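PDB 6F2P: paenibacillus xanthan lyase from Paenibacillus, which catalyses eliminative cleavage of the polysaccharide xanthan, probably at glycosidic linkages next to a uronic acid. Local coordinates for residues H76-D79 and M80-Y84; A337-I340 and D341-I344. All coordinates share one frame; numbering follows the deposited sequence.

Both contacts are local, each made within a single helix or at its start, and their nearest atoms lie about 7 Å apart without touching. Interaction 1 is the more buried: H76-D79 and M80-Y84 form successive turns in the C-terminal half of helix 68-85, with helices 28-46, 95-111 and 123-141 around them. Interaction 2 is only partly buried and sits where a loop becomes helix 340-351. Helix 28-46 borders both, meeting D79, M80 and A83 in the one and I340 and I343 in the other. Four backbone bonds dominate interaction 1; aliphatic packing around two such bonds marks interaction 2, whose one charged side chain pairs with R305.

Interaction 1: residues H76-D79 and M80-Y84; sequences HLYD and MALAY
Y78 overlaps L82 one helical turn further on, the two side chains crossing at a slant. Y78 CE2 lies 4.2 Å from L82 CD2, while the other methyl, L82 CD1, sits 3.8 Å from Y78 OH, so the forked end of the leucine spans the outer part of the ring. The i, i+4 spacing puts both on one side of the helix; CG anti to the backbone N in each (chi1 174° in Y78) lets their ends meet. L140 of helix 123-141 also touches Y78. Beneath this pair, L82 N donates to Y78 O in a bond of 2.8 Å, bent to 144° at the hydrogen. The bond from A81 N to L77 O, 2.9 Å long, is much straighter at 173°. M80 N to H76 O and A83 N to D79 O, both 3.2 Å, complete the series. Around to another side, M80, with CG beside its own backbone N, brings CG to 3.5 Å from H76 O; the bend at its third torsion turns only the terminal methyl. Its side chain also touches W45, L97 and I101. The H76 imidazole is held away from M80-Y84: NE2 bonds to D60, and the ring stacks on Y44. Four i to i+4 backbone bonds with one i, i+4 side-chain pair on top mark a regular alpha-helix, here packed in the N-terminal alpha-helical domain of polysaccharide lyase family 8.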
# COMPACT_ATOMS: atom_id res chain seq x y z
N HIS A 76 -6.74 -41.34 12.16
CA HIS A 76 -6.29 -42.41 13.05
C HIS A 76 -5.80 -43.61 12.23
O HIS A 76 -4.69 -44.10 12.45
CB HIS A 76 -7.39 -42.83 14.01
CG HIS A 76 -7.73 -41.79 15.02
ND1 HIS A 76 -6.97 -40.65 15.20
CD2 HIS A 76 -8.75 -41.71 15.91
CE1 HIS A 76 -7.52 -39.91 16.16
NE2 HIS A 76 -8.59 -40.54 16.60
N LEU A 77 -6.63 -44.06 11.29
CA LEU A 77 -6.24 -45.10 10.34
C LEU A 77 -4.96 -44.76 9.57
O LEU A 77 -4.09 -45.61 9.39
CB LEU A 77 -7.38 -45.40 9.35
CG LEU A 77 -8.56 -46.17 9.94
CD1 LEU A 77 -9.72 -46.19 8.97
CD2 LEU A 77 -8.14 -47.59 10.31
N TYR A 78 -4.84 -43.51 9.13
CA TYR A 78 -3.62 -43.10 8.46
C TYR A 78 -2.38 -43.28 9.33
O TYR A 78 -1.34 -43.76 8.85
CB TYR A 78 -3.70 -41.66 7.97
CG TYR A 78 -2.38 -41.20 7.41
CD1 TYR A 78 -1.95 -41.64 6.16
CD2 TYR A 78 -1.53 -40.39 8.14
CE1 TYR A 78 -0.72 -41.25 5.65
CE2 TYR A 78 -0.29 -40.00 7.63
CZ TYR A 78 0.10 -40.43 6.39
OH TYR A 78 1.32 -40.03 5.88
N ASP A 79 -2.47 -42.88 10.59
CA ASP A 79 -1.32 -42.97 11.49
C ASP A 79 -0.84 -44.40 11.61
O ASP A 79 0.36 -44.66 11.59
CB ASP A 79 -1.64 -42.41 12.88
CG ASP A 79 -1.76 -40.90 12.90
OD1 ASP A 79 -1.24 -40.25 11.97
OD2 ASP A 79 -2.37 -40.35 13.84
N MET A 80 -1.79 -45.33 11.70
CA MET A 80 -1.49 -46.76 11.81
C MET A 80 -0.84 -47.26 10.53
O MET A 80 0.19 -47.93 10.55
CB MET A 80 -2.77 -47.55 12.13
CG MET A 80 -3.39 -47.19 13.47
SD MET A 80 -5.10 -47.76 13.67
CE MET A 80 -4.89 -49.54 13.64
N ALA A 81 -1.47 -46.92 9.40
CA ALA A 81 -0.93 -47.23 8.09
C ALA A 81 0.50 -46.70 7.92
O ALA A 81 1.35 -47.35 7.31
CB ALA A 81 -1.85 -46.69 7.00
N LEU A 82 0.76 -45.52 8.49
CA LEU A 82 2.08 -44.91 8.39
C LEU A 82 3.13 -45.77 9.07
O LEU A 82 4.17 -46.08 8.48
CB LEU A 82 2.08 -43.50 8.99
CG LEU A 82 3.36 -42.68 8.82
CD1 LEU A 82 3.76 -42.52 7.36
CD2 LEU A 82 3.24 -41.31 9.47
N ALA A 83 2.89 -46.15 10.32
CA ALA A 83 3.84 -47.00 11.03
C ALA A 83 3.96 -48.34 10.32
O ALA A 83 5.05 -48.91 10.22
CB ALA A 83 3.42 -47.20 12.48
N TYR A 84 2.83 -48.84 9.83
CA TYR A 84 2.82 -50.10 9.11
C TYR A 84 3.83 -50.12 7.97
O TYR A 84 4.45 -51.15 7.70
CB TYR A 84 1.43 -50.42 8.57
CG TYR A 84 1.42 -51.67 7.74
CD1 TYR A 84 1.54 -52.92 8.34
CD2 TYR A 84 1.32 -51.61 6.35
CE1 TYR A 84 1.54 -54.08 7.59
CE2 TYR A 84 1.33 -52.77 5.59
CZ TYR A 84 1.44 -54.00 6.22
OH TYR A 84 1.44 -55.15 5.48

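Interaction 2: residues A337-I340 and D341-I344; sequences AVSI and DLII
V338 presses CG2 against the first turn of the helix, 3.6 Å from L342 CB and 3.9 Å from I343 CG1. Its side chain crosses that of L342 at about a right angle, and V297 of helix 292-307 adjoins it. The packed side continues at I343, which also touches I30 of helix 28-46 and L335, and whose N bonds to S339 O at 2.9 Å in the carbonyl plane. Cut back to an alanine, I343 would lose CG1 and probably open a gap between V338 CG2 and those two neighbours. Further round, I340 CG2 meets I344 CD1 at 3.7 Å, and I344 N bonds to I340 O at 2.8 Å. The looser side carries the partly exposed S339 and D341. S339 OG lies between its own backbone N and carbonyl carbon (chi1 68°), which turns it toward the first-turn amides, 3.5 Å from L342 N, and it is 3.7 Å from D341 CB. D341 instead swings its carboxylate away, and OD2 forms a salt bridge with R305. V338 just before the S339 N-cap and I343 at N4 form the hydrophobic staple at the start of helix 340-351.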
# COMPACT_ATOMS: atom_id res chain seq x y z
N ALA A 337 9.48 -31.42 13.50
CA ALA A 337 8.09 -31.19 13.12
C ALA A 337 7.67 -31.85 11.81
O ALA A 337 6.51 -32.20 11.64
CB ALA A 337 7.79 -29.70 13.07
N VAL A 338 8.60 -32.03 10.88
CA VAL A 338 8.26 -32.50 9.55
C VAL A 338 8.42 -34.00 9.36
O VAL A 338 8.90 -34.72 10.25
CB VAL A 338 9.14 -31.82 8.49
CG1 VAL A 338 8.97 -30.32 8.56
CG2 VAL A 338 10.59 -32.21 8.69
N SER A 339 8.02 -34.47 8.19
CA SER A 339 8.07 -35.89 7.87
C SER A 339 9.50 -36.33 7.62
O SER A 339 10.41 -35.49 7.49
CB SER A 339 7.24 -36.17 6.63
OG SER A 339 7.86 -35.60 5.48
N ILE A 340 9.70 -37.64 7.55
CA ILE A 340 11.02 -38.20 7.34
C ILE A 340 11.59 -37.69 6.03
O ILE A 340 12.74 -37.27 5.96
CB ILE A 340 11.01 -39.73 7.38
CG1 ILE A 340 10.70 -40.21 8.80
CG2 ILE A 340 12.35 -40.29 6.90
CD1 ILE A 340 10.41 -41.69 8.90
N ASP A 341 10.75 -37.71 5.00
CA ASP A 341 11.12 -37.24 3.68
C ASP A 341 11.78 -35.86 3.74
O ASP A 341 12.85 -35.64 3.15
CB ASP A 341 9.88 -37.16 2.79
CG ASP A 341 10.21 -37.26 1.33
OD1 ASP A 341 11.22 -37.93 1.01
OD2 ASP A 341 9.48 -36.68 0.51
N LEU A 342 11.14 -34.95 4.46
CA LEU A 342 11.68 -33.60 4.60
C LEU A 342 12.91 -33.56 5.50
O LEU A 342 13.79 -32.74 5.28
CB LEU A 342 10.60 -32.65 5.11
CG LEU A 342 9.57 -32.34 4.03
CD1 LEU A 342 8.31 -31.75 4.64
CD2 LEU A 342 10.18 -31.39 3.02
N ILE A 343 12.96 -34.44 6.50
CA ILE A 343 14.14 -34.53 7.36
C ILE A 343 15.34 -34.88 6.49
O ILE A 343 16.42 -34.29 6.61
CB ILE A 343 13.98 -35.62 8.41
CG1 ILE A 343 12.86 -35.25 9.38
CG2 ILE A 343 15.29 -35.84 9.14
CD1 ILE A 343 12.66 -36.24 10.47
N ILE A 344 15.12 -35.83 5.59
CA ILE A 344 16.16 -36.26 4.68
C ILE A 344 16.59 -35.10 3.80
O ILE A 344 17.79 -34.79 3.71
CB ILE A 344 15.67 -37.43 3.82
CG1 ILE A 344 15.38 -38.63 4.72
CG2 ILE A 344 16.71 -37.78 2.78
CD1 ILE A 344 14.63 -39.73 4.01